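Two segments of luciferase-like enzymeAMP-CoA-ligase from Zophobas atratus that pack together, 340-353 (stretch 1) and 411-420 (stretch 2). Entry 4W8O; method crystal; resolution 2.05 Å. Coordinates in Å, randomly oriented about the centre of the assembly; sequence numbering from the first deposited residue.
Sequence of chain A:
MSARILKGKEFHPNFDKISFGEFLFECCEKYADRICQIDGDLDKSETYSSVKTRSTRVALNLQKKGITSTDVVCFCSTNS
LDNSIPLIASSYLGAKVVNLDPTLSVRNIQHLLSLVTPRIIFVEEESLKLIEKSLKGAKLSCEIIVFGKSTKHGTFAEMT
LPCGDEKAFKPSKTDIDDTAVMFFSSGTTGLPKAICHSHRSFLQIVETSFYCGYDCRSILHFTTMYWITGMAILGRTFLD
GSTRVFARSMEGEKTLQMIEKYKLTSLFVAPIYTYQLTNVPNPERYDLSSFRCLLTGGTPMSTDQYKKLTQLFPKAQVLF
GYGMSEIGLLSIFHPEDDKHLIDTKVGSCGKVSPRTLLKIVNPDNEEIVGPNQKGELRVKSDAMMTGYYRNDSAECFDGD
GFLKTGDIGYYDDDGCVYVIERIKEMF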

# COMPACT_ATOMS: atom_id res chain seq x y z
N HIS A 340 -9.75 -11.80 -22.28
CA HIS A 340 -9.62 -11.53 -23.71
C HIS A 340 -8.82 -10.26 -24.00
O HIS A 340 -7.91 -10.28 -24.81
CB HIS A 340 -11.01 -11.46 -24.38
CG HIS A 340 -12.13 -11.26 -23.41
ND1 HIS A 340 -12.94 -12.30 -22.97
CD2 HIS A 340 -12.57 -10.15 -22.77
CE1 HIS A 340 -13.83 -11.83 -22.12
NE2 HIS A 340 -13.63 -10.53 -21.98
N LEU A 341 -9.17 -9.16 -23.32
CA LEU A 341 -8.51 -7.87 -23.54
C LEU A 341 -7.07 -7.83 -23.04
O LEU A 341 -6.24 -7.07 -23.55
CB LEU A 341 -9.30 -6.73 -22.89
CG LEU A 341 -10.78 -6.55 -23.27
CD1 LEU A 341 -11.28 -5.19 -22.80
CD2 LEU A 341 -10.99 -6.72 -24.77
N ILE A 342 -6.76 -8.66 -22.04
CA ILE A 342 -5.42 -8.74 -21.47
C ILE A 342 -4.37 -9.19 -22.51
O ILE A 342 -3.18 -8.87 -22.38
CB ILE A 342 -5.42 -9.63 -20.20
CG1 ILE A 342 -6.14 -8.88 -19.07
CG2 ILE A 342 -4.01 -9.99 -19.76
CD1 ILE A 342 -6.64 -9.77 -17.95
N ASP A 343 -4.82 -9.89 -23.56
CA ASP A 343 -3.93 -10.32 -24.65
C ASP A 343 -4.10 -9.49 -25.93
O ASP A 343 -3.70 -9.92 -27.01
CB ASP A 343 -4.20 -11.79 -24.99
CG ASP A 343 -4.50 -12.62 -23.76
OD1 ASP A 343 -3.66 -12.65 -22.84
OD2 ASP A 343 -5.58 -13.24 -23.71
N THR A 344 -4.68 -8.29 -25.81
CA THR A 344 -5.05 -7.49 -26.98
C THR A 344 -4.69 -6.02 -26.83
O THR A 344 -3.98 -5.46 -27.67
CB THR A 344 -6.57 -7.58 -27.25
OG1 THR A 344 -6.97 -8.95 -27.36
CG2 THR A 344 -6.96 -6.83 -28.53
N LYS A 345 -5.19 -5.39 -25.77
CA LYS A 345 -5.19 -3.94 -25.63
C LYS A 345 -4.03 -3.40 -24.78
O LYS A 345 -4.23 -2.80 -23.72
CB LYS A 345 -6.55 -3.49 -25.06
CG LYS A 345 -7.07 -2.17 -25.63
CD LYS A 345 -8.58 -2.21 -25.84
CE LYS A 345 -8.93 -1.89 -27.29
NZ LYS A 345 -10.40 -1.85 -27.50
N VAL A 346 -2.81 -3.62 -25.26
CA VAL A 346 -1.61 -3.03 -24.65
C VAL A 346 -1.41 -1.68 -25.38
O VAL A 346 -1.83 -1.57 -26.53
CB VAL A 346 -0.38 -3.95 -24.82
CG1 VAL A 346 0.78 -3.50 -23.94
CG2 VAL A 346 -0.75 -5.40 -24.48
N GLY A 347 -0.84 -0.65 -24.75
CA GLY A 347 -0.48 -0.61 -23.34
C GLY A 347 -1.38 0.36 -22.60
O GLY A 347 -1.06 1.53 -22.44
N SER A 348 -2.53 -0.15 -22.18
CA SER A 348 -3.48 0.62 -21.38
C SER A 348 -3.23 0.31 -19.90
O SER A 348 -2.49 -0.61 -19.58
CB SER A 348 -4.91 0.23 -21.76
OG SER A 348 -5.24 -1.06 -21.27
N CYS A 349 -3.88 1.08 -19.03
CA CYS A 349 -3.85 0.86 -17.58
C CYS A 349 -5.00 -0.05 -17.11
O CYS A 349 -5.22 -0.20 -15.91
CB CYS A 349 -3.96 2.20 -16.86
SG CYS A 349 -2.62 3.34 -17.22
N GLY A 350 -5.73 -0.64 -18.06
CA GLY A 350 -6.86 -1.50 -17.75
C GLY A 350 -8.15 -0.71 -17.77
O GLY A 350 -8.23 0.36 -18.36
N LYS A 351 -9.15 -1.26 -17.10
CA LYS A 351 -10.45 -0.61 -16.96
C LYS A 351 -10.66 -0.18 -15.51
O LYS A 351 -10.03 -0.72 -14.60
CB LYS A 351 -11.56 -1.58 -17.38
CG LYS A 351 -11.37 -2.17 -18.77
CD LYS A 351 -12.49 -3.11 -19.15
CE LYS A 351 -13.81 -2.38 -19.27
NZ LYS A 351 -14.83 -3.23 -19.96
N VAL A 352 -11.57 0.77 -15.32
CA VAL A 352 -11.84 1.37 -14.00
C VAL A 352 -12.15 0.31 -12.95
O VAL A 352 -12.81 -0.68 -13.23
CB VAL A 352 -13.00 2.39 -14.06
CG1 VAL A 352 -13.26 2.98 -12.68
CG2 VAL A 352 -12.68 3.51 -15.04
N SER A 353 -11.64 0.52 -11.74
CA SER A 353 -11.80 -0.44 -10.65
C SER A 353 -13.24 -0.42 -10.09
O SER A 353 -13.99 0.54 -10.32
CB SER A 353 -10.78 -0.15 -9.54
OG SER A 353 -10.72 1.23 -9.26
N TYR A 411 -9.57 7.58 -22.72
CA TYR A 411 -10.05 6.19 -22.73
C TYR A 411 -10.56 5.74 -24.10
O TYR A 411 -10.85 6.56 -24.97
CB TYR A 411 -11.14 5.96 -21.67
CG TYR A 411 -12.39 6.78 -21.88
CD1 TYR A 411 -12.48 8.08 -21.42
CD2 TYR A 411 -13.50 6.25 -22.55
CE1 TYR A 411 -13.62 8.84 -21.60
CE2 TYR A 411 -14.65 7.00 -22.75
CZ TYR A 411 -14.70 8.29 -22.27
OH TYR A 411 -15.83 9.05 -22.45
N ASP A 412 -10.67 4.42 -24.25
CA ASP A 412 -11.16 3.76 -25.47
C ASP A 412 -12.67 3.80 -25.64
O ASP A 412 -13.39 4.17 -24.73
CB ASP A 412 -10.77 2.27 -25.45
CG ASP A 412 -9.42 2.02 -26.00
OD1 ASP A 412 -8.80 2.98 -26.49
OD2 ASP A 412 -8.96 0.86 -25.96
N ASP A 413 -13.13 3.36 -26.81
CA ASP A 413 -14.53 3.00 -27.02
C ASP A 413 -14.93 1.84 -26.10
O ASP A 413 -16.07 1.79 -25.65
CB ASP A 413 -14.78 2.60 -28.49
CG ASP A 413 -14.76 3.79 -29.44
OD1 ASP A 413 -15.04 4.93 -29.00
OD2 ASP A 413 -14.49 3.58 -30.63
N ASP A 414 -14.00 0.93 -25.83
CA ASP A 414 -14.19 -0.15 -24.85
C ASP A 414 -13.86 0.23 -23.39
O ASP A 414 -13.80 -0.64 -22.53
CB ASP A 414 -13.35 -1.37 -25.24
CG ASP A 414 -13.69 -1.87 -26.62
OD1 ASP A 414 -14.88 -1.87 -26.98
OD2 ASP A 414 -12.76 -2.25 -27.36
N GLY A 415 -13.64 1.51 -23.13
CA GLY A 415 -13.41 1.98 -21.76
C GLY A 415 -12.04 1.69 -21.16
O GLY A 415 -11.84 1.88 -19.95
N CYS A 416 -11.10 1.20 -21.97
CA CYS A 416 -9.71 1.04 -21.53
C CYS A 416 -9.04 2.40 -21.32
O CYS A 416 -9.19 3.30 -22.15
CB CYS A 416 -8.92 0.21 -22.54
SG CYS A 416 -9.42 -1.52 -22.57
N VAL A 417 -8.31 2.54 -20.21
CA VAL A 417 -7.73 3.82 -19.81
C VAL A 417 -6.25 3.92 -20.23
O VAL A 417 -5.50 2.94 -20.17
CB VAL A 417 -7.86 4.01 -18.28
CG1 VAL A 417 -7.25 5.34 -17.84
CG2 VAL A 417 -9.32 3.93 -17.86
N TYR A 418 -5.84 5.12 -20.64
CA TYR A 418 -4.45 5.40 -21.04
C TYR A 418 -3.99 6.69 -20.38
O TYR A 418 -4.62 7.73 -20.56
CB TYR A 418 -4.33 5.55 -22.56
CG TYR A 418 -4.63 4.28 -23.33
CD1 TYR A 418 -5.94 3.96 -23.67
CD2 TYR A 418 -3.61 3.42 -23.72
CE1 TYR A 418 -6.22 2.80 -24.38
CE2 TYR A 418 -3.89 2.26 -24.43
CZ TYR A 418 -5.19 1.95 -24.75
OH TYR A 418 -5.46 0.80 -25.44
N VAL A 419 -2.91 6.60 -19.61
CA VAL A 419 -2.30 7.77 -18.97
C VAL A 419 -1.08 8.13 -19.79
O VAL A 419 -0.26 7.26 -20.09
CB VAL A 419 -1.89 7.47 -17.51
CG1 VAL A 419 -1.22 8.69 -16.88
CG2 VAL A 419 -3.09 7.02 -16.70
N ILE A 420 -0.94 9.40 -20.14
CA ILE A 420 0.14 9.81 -21.04
C ILE A 420 1.17 10.74 -20.40
O ILE A 420 2.36 10.62 -20.70
CB ILE A 420 -0.40 10.35 -22.39
CG1 ILE A 420 -1.22 11.63 -22.22
CG2 ILE A 420 -1.26 9.29 -23.07
CD1 ILE A 420 -1.85 12.14 -23.50
O HOH W 1 -13.30 1.45 -17.68

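A cis peptide bond between Val346 and Gly347 lies just ahead of the point where stretch 1 meets the strand of stretch 2, an unusual feature because neither partner is proline. Gly347 has no side chain, and a CB at this position would be crowded by Val346 CG1 at 3.4 Å. Beyond the cis bond, Gly347 O approaches Tyr418 CD2 at 3.4 Å, and the chain runs on alongside Cys416 to Tyr418.

The backbone link between the stretches consists of two hydrogen bonds, both centred on Val417. Cys349 N donates to Val417 O (2.7 Å, N-H...O angle 168°), and Val417 N donates to Gly350 O (2.9 Å, 167°). Both are nearly linear, so one residue of stretch 2 has its amide and carbonyl satisfied by two successive residues of stretch 1. Gly350 O also receives a CA-H...O contact from Cys416 CA at 3.6 Å. The backbone angles of Gly350 (94°/-159°) would jam a CB against the preceding carbonyl oxygen, which accounts for glycine here. One water extends the backbone link, accepting from Val352 N (3.0 Å) and donating to Gly415 O (2.7 Å).

Ser348 serves both its own stretch and the other. Its chi1 is p, and its OG donates to Lys345 O (3.2 Å) while accepting from Gly350 N (3.3 Å), which braces the loop from within. Meanwhile its CB lies over one face of the Tyr418 ring, 3.7 Å from the centroid and 22° off the normal, a CH-pi contact. Serine suits this buried place: its CB packs on the ring while its hydroxyl is satisfied locally. The CA-to-CB bond of Tyr418 points sideways, but the end of its side chain comes nearer to stretch 1, and its OH lies 3.4 Å from Lys345 CG.

Lys345 gives up more surface to the other stretch than any other residue, 79 Å² of the 625 Å² buried in total by both sides. Its aliphatic portion passes Cys416, with CD 3.4 Å from SG, and its amine reaches the acidic turn. Salt bridges join Lys345 NZ to Asp412 OD2 (3.4 Å) and to Asp414 OD2; the latter pair is modelled too close, at 2.4 Å, so the exact positions of these two atoms are less certain. The two acids are brought to the same amine by a type I turn from Asp412 to Gly415, supported by Gly415 N donating to Asp412 O (3.1 Å). Gly415 has a positive phi of 75°, which favours glycine.

Apolar contacts add to these. Cys416 SG also meets Leu341 CD1 at 4.1 Å, bringing the weakly bonded helix into contact with stretch 2. Cys349 points toward the strand, and its SG lies 3.7 Å from Val419 CG2. A looser contact joins Val352 CG2 to Val417 CG2 at 4.4 Å, two branched side chains that add apolar surface beside the hydrogen-bonded backbone.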